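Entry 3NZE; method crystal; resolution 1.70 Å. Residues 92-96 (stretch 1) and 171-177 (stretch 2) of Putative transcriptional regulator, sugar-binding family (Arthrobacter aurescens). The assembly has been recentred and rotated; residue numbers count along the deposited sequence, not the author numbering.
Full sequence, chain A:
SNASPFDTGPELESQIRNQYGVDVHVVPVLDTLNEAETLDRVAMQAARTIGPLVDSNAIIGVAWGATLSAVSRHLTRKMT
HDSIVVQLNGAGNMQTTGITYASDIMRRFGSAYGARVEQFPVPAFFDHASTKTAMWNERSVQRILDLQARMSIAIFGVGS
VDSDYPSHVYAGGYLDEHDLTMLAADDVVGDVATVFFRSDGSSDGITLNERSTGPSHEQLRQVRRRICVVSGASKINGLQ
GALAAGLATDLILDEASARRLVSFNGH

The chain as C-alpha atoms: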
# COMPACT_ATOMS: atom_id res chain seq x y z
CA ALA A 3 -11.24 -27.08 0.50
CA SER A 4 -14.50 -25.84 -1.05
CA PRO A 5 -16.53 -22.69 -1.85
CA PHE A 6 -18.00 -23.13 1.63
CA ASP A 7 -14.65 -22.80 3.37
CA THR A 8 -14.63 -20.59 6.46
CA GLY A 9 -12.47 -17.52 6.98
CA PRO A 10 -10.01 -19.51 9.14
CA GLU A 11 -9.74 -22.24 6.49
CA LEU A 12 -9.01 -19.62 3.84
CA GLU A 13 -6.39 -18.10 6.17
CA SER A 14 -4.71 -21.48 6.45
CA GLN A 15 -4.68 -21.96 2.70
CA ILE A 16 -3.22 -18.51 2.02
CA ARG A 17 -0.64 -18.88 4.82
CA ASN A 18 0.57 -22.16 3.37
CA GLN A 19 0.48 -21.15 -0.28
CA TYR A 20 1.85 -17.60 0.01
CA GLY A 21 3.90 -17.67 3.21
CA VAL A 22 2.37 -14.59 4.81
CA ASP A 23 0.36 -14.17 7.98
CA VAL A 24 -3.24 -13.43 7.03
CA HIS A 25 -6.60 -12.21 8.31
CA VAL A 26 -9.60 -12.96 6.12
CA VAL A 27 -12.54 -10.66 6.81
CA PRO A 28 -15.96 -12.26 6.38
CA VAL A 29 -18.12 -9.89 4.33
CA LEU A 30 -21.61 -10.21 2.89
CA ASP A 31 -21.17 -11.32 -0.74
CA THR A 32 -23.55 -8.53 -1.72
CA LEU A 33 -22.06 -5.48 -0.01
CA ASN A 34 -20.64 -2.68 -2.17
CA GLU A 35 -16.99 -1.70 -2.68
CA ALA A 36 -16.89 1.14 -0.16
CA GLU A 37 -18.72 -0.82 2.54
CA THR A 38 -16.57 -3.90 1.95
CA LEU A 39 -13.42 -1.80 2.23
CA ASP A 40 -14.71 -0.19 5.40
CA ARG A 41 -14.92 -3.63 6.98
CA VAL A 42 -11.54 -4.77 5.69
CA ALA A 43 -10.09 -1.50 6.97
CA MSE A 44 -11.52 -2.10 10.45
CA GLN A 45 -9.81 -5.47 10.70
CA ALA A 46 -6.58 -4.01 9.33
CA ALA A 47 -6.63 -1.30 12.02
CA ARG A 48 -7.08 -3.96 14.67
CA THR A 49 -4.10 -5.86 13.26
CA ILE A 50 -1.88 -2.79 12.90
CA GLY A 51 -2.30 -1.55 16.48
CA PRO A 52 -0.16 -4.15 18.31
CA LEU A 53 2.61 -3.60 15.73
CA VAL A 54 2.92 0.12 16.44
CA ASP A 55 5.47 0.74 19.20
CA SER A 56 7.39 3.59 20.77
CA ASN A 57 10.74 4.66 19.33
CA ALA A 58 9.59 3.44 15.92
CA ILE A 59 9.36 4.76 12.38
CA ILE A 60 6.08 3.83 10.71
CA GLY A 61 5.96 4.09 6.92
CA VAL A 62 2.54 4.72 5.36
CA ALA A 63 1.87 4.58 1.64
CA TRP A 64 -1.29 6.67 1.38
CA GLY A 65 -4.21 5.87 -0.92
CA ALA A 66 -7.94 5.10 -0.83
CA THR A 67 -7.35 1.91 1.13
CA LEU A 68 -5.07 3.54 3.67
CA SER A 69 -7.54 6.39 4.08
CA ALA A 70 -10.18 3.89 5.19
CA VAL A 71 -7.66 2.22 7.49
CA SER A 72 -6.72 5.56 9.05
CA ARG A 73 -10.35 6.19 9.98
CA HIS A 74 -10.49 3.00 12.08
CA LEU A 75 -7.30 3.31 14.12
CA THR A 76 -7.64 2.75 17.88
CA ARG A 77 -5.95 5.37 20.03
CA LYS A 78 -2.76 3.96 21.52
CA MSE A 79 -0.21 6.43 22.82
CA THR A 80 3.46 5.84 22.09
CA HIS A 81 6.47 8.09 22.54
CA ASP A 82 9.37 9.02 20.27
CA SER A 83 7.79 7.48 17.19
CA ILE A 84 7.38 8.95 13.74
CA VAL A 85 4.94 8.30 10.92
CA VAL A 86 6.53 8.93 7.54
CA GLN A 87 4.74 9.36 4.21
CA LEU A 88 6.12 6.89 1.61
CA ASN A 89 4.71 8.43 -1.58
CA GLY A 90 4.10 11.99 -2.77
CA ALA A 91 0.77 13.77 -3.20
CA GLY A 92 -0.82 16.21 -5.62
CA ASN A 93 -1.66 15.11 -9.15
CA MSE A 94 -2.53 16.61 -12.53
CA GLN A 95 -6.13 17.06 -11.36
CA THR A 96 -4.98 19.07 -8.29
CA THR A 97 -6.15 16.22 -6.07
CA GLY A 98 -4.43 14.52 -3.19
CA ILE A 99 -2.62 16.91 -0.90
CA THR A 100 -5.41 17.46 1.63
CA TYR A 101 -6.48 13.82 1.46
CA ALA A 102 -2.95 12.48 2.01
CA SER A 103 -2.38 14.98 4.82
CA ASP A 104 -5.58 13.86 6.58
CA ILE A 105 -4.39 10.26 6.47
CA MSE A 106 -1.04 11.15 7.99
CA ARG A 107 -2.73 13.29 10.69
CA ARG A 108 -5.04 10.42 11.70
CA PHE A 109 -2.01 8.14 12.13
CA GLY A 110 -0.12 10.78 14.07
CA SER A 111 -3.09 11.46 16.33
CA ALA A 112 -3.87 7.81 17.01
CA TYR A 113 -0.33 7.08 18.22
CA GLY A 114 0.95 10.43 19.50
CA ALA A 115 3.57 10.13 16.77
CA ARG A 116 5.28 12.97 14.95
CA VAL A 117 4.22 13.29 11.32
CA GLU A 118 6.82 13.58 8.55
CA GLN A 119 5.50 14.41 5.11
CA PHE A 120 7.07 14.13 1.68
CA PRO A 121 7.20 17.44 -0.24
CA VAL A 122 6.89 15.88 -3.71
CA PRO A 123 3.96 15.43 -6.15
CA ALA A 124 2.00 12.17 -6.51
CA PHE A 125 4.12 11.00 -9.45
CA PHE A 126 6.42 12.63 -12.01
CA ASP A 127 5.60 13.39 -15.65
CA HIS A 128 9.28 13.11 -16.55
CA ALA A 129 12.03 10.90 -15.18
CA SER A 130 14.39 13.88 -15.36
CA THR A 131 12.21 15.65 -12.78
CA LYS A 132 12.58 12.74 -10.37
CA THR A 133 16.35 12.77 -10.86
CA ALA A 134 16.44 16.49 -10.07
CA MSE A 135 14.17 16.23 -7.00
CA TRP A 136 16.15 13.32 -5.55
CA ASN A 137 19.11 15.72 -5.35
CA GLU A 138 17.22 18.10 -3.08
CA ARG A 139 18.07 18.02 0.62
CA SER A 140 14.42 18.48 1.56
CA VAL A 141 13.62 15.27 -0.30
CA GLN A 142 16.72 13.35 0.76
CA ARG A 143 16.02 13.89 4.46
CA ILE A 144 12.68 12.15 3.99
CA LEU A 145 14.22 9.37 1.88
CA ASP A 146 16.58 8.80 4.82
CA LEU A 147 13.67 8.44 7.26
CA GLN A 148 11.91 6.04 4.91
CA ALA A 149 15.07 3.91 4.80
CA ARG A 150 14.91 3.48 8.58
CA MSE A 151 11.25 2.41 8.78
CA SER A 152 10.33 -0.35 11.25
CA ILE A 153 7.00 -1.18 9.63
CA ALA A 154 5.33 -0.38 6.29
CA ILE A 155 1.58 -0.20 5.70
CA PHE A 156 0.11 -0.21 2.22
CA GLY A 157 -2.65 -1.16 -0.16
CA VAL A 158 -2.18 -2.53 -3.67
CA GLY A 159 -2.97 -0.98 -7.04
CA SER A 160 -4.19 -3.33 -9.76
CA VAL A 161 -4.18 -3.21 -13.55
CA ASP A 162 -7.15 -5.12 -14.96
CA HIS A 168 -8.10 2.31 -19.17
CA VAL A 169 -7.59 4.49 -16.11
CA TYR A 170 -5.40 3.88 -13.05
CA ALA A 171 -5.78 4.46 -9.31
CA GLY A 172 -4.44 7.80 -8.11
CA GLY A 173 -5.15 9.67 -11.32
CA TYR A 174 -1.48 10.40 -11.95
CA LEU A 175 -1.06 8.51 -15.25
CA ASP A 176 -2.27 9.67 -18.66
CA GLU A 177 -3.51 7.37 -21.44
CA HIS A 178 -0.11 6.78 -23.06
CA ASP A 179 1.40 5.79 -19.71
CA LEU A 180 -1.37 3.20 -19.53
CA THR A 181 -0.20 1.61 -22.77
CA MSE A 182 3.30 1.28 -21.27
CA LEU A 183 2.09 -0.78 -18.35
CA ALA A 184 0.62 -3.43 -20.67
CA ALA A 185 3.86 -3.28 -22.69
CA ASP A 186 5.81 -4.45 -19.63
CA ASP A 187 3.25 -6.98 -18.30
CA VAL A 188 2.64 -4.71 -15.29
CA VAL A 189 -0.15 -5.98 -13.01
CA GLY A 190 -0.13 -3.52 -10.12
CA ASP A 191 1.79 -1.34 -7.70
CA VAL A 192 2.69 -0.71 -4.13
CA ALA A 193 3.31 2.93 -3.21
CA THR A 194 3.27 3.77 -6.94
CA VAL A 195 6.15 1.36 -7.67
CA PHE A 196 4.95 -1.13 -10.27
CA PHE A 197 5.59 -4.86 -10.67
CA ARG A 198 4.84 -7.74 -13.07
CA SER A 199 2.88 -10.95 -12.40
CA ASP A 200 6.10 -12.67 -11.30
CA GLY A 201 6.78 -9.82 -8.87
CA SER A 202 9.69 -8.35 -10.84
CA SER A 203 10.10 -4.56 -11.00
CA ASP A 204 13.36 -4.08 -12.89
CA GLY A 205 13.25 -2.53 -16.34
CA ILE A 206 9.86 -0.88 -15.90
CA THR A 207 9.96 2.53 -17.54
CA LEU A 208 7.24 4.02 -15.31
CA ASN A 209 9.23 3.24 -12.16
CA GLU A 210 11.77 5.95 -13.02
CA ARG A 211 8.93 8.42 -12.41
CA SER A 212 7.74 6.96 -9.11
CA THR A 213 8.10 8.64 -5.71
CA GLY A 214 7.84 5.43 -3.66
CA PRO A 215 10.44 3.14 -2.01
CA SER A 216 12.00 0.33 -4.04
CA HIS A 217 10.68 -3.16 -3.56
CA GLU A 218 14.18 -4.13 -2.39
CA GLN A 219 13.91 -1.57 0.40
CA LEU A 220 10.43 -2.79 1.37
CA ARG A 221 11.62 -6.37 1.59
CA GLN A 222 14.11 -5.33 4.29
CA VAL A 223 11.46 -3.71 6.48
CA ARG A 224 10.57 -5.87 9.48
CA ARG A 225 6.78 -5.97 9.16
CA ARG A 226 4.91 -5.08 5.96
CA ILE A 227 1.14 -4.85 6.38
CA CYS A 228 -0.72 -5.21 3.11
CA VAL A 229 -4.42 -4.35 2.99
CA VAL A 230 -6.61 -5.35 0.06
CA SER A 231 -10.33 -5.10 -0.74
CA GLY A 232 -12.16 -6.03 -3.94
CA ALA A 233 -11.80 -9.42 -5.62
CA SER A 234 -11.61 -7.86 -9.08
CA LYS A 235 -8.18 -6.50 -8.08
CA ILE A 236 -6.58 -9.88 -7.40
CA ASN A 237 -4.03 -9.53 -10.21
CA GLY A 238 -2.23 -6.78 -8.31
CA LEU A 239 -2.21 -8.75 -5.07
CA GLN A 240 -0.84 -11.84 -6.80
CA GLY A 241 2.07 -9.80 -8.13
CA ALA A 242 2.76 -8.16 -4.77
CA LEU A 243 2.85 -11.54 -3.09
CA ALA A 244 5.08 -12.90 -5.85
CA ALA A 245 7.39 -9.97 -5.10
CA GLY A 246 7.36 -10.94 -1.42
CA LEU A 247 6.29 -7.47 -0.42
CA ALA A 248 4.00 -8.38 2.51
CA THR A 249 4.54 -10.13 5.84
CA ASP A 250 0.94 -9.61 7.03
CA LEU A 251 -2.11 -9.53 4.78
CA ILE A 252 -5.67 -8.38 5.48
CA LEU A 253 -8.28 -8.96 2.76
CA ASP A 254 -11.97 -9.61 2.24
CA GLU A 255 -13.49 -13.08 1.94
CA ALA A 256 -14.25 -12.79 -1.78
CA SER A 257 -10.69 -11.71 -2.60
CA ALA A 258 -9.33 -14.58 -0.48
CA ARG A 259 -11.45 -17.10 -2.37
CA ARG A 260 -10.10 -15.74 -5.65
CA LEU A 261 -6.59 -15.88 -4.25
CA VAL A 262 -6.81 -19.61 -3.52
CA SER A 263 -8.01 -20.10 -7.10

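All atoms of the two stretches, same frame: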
# COMPACT_ATOMS: atom_id res chain seq x y z
N GLY A 92 -0.53 15.07 -4.76
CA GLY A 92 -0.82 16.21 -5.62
C GLY A 92 -0.63 15.78 -7.06
O GLY A 92 0.49 15.61 -7.52
N ASN A 93 -1.74 15.61 -7.78
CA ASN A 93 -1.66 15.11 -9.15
C ASN A 93 -2.13 16.13 -10.18
O ASN A 93 -2.41 17.29 -9.86
CB ASN A 93 -2.42 13.79 -9.27
CG ASN A 93 -3.90 13.96 -9.07
OD1 ASN A 93 -4.39 15.08 -9.04
ND2 ASN A 93 -4.62 12.85 -8.93
N MSE A 94 -2.22 15.69 -11.43
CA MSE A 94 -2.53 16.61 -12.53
C MSE A 94 -3.96 17.13 -12.49
O MSE A 94 -4.32 18.01 -13.26
CB MSE A 94 -2.25 15.93 -13.87
CG MSE A 94 -3.13 14.72 -14.14
SE MSE A 94 -2.63 13.90 -15.84
CE MSE A 94 -0.97 13.08 -15.26
N GLN A 95 -4.76 16.58 -11.59
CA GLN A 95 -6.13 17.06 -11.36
C GLN A 95 -6.19 18.03 -10.19
O GLN A 95 -7.25 18.58 -9.90
CB GLN A 95 -7.07 15.89 -11.05
CG GLN A 95 -6.88 14.67 -11.94
CD GLN A 95 -7.16 14.98 -13.40
OE1 GLN A 95 -7.99 15.84 -13.70
NE2 GLN A 95 -6.46 14.30 -14.30
N THR A 96 -5.05 18.25 -9.52
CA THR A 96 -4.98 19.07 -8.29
C THR A 96 -5.65 18.38 -7.11
O THR A 96 -6.22 19.02 -6.21
CB THR A 96 -5.48 20.55 -8.49
OG1 THR A 96 -6.91 20.59 -8.55
CG2 THR A 96 -4.90 21.15 -9.75
N ALA A 171 -5.59 3.89 -10.64
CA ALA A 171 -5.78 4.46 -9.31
C ALA A 171 -4.77 5.57 -8.99
O ALA A 171 -3.56 5.41 -9.16
CB ALA A 171 -5.71 3.37 -8.26
N GLY A 172 -5.29 6.70 -8.52
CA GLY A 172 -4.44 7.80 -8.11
C GLY A 172 -4.49 8.94 -9.10
O GLY A 172 -4.10 10.06 -8.78
N GLY A 173 -4.97 8.65 -10.30
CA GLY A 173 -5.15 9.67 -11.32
C GLY A 173 -3.89 10.42 -11.69
O GLY A 173 -3.94 11.59 -12.03
N TYR A 174 -2.74 9.75 -11.61
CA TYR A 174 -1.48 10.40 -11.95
C TYR A 174 -0.86 9.93 -13.28
O TYR A 174 0.18 10.44 -13.70
CB TYR A 174 -0.47 10.24 -10.80
CG TYR A 174 -0.23 8.81 -10.35
CD1 TYR A 174 -0.77 8.34 -9.17
CD2 TYR A 174 0.56 7.95 -11.11
CE1 TYR A 174 -0.55 7.04 -8.75
CE2 TYR A 174 0.79 6.65 -10.69
CZ TYR A 174 0.23 6.20 -9.51
OH TYR A 174 0.45 4.90 -9.09
N LEU A 175 -1.50 8.96 -13.93
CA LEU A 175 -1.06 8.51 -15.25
C LEU A 175 -2.00 9.00 -16.35
O LEU A 175 -3.21 9.03 -16.17
CB LEU A 175 -0.97 6.98 -15.30
CG LEU A 175 -0.02 6.28 -14.33
CD1 LEU A 175 -0.04 4.77 -14.58
CD2 LEU A 175 1.39 6.83 -14.46
N ASP A 176 -1.44 9.36 -17.50
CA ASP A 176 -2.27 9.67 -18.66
C ASP A 176 -2.44 8.42 -19.53
O ASP A 176 -1.92 7.35 -19.19
CB ASP A 176 -1.70 10.85 -19.46
CG ASP A 176 -0.30 10.60 -19.97
OD1 ASP A 176 0.43 11.59 -20.19
OD2 ASP A 176 0.08 9.42 -20.14
N GLU A 177 -3.15 8.55 -20.64
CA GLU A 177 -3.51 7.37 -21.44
C GLU A 177 -2.30 6.64 -22.03
O GLU A 177 -2.26 5.41 -22.05
CB GLU A 177 -4.53 7.72 -22.53
CG GLU A 177 -4.11 8.86 -23.44
CD GLU A 177 -5.09 9.07 -24.59
OE1 GLU A 177 -6.17 9.64 -24.35
OE2 GLU A 177 -4.77 8.65 -25.72
O HOH W 1 -0.12 13.46 -11.98

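This is a small contact between two loops, burying 236 Å² with both sides summed. The touching residues lie at least 78 positions apart in the sequence. Three residues cover the most surface: Met94 and Asn93 from the first loop, and Gly173 from the second.

Asn93 supplies the direct hydrogen bond of the contact. Its CA-to-CB bond points toward the second loop, and chi1 is 66° (p). Asn93 ND2 donates to Gly172 O at 2.8 Å, with an N-H...acceptor angle of 155°. Asn93 ND2 also lies 3.4 Å from Gly173 O, but the angle is poor and this is not a hydrogen bond. The other end of the amide serves its own loop. Gln95 N donates to Asn93 OD1 at 3.0 Å. A type I beta turn runs from Asn93 to Thr96, closed by a backbone hydrogen bond from Thr96 N to Asn93 O at 2.8 Å. The one side chain thus braces its own turn and reaches across to the other loop. Its CB also packs against the tyrosine, with Asn93 CB 4.3 Å from Tyr174 CB.

Met94 is a selenomethionine and contributes the largest covered area, 65 Å². Its CA-to-CB bond points sideways, but the end of the side chain comes nearer to the second loop. Met94 CE approaches Tyr174 O to 3.3 Å and Leu175 C to 4.3 Å. Closer to its backbone, Met94 CG lies 3.9 Å from Gly173 O. These are van der Waals contacts along the backbone of the second loop. The backbone of Met94 adds a water link: water 1 accepts a weak hydrogen bond from Met94 N at 3.1 Å and donates a weak one to Tyr174 O at 3.5 Å.

Gly173 takes part through its backbone alone. Its phi is positive, 58°, which favours glycine. An ideal CB here would point toward the first loop and sit 3.3 Å from Asn93 ND2, a tight fit. Gly173 O faces several atoms of the first loop, including Gln95 CG at 4.3 Å.

Gly172, the acceptor of the asparagine bond, has a phi of 107° and a psi of -17°. At these angles a CB would be jammed against the preceding carbonyl O. It would also clash with Tyr174 CE1, at 2.6 Å.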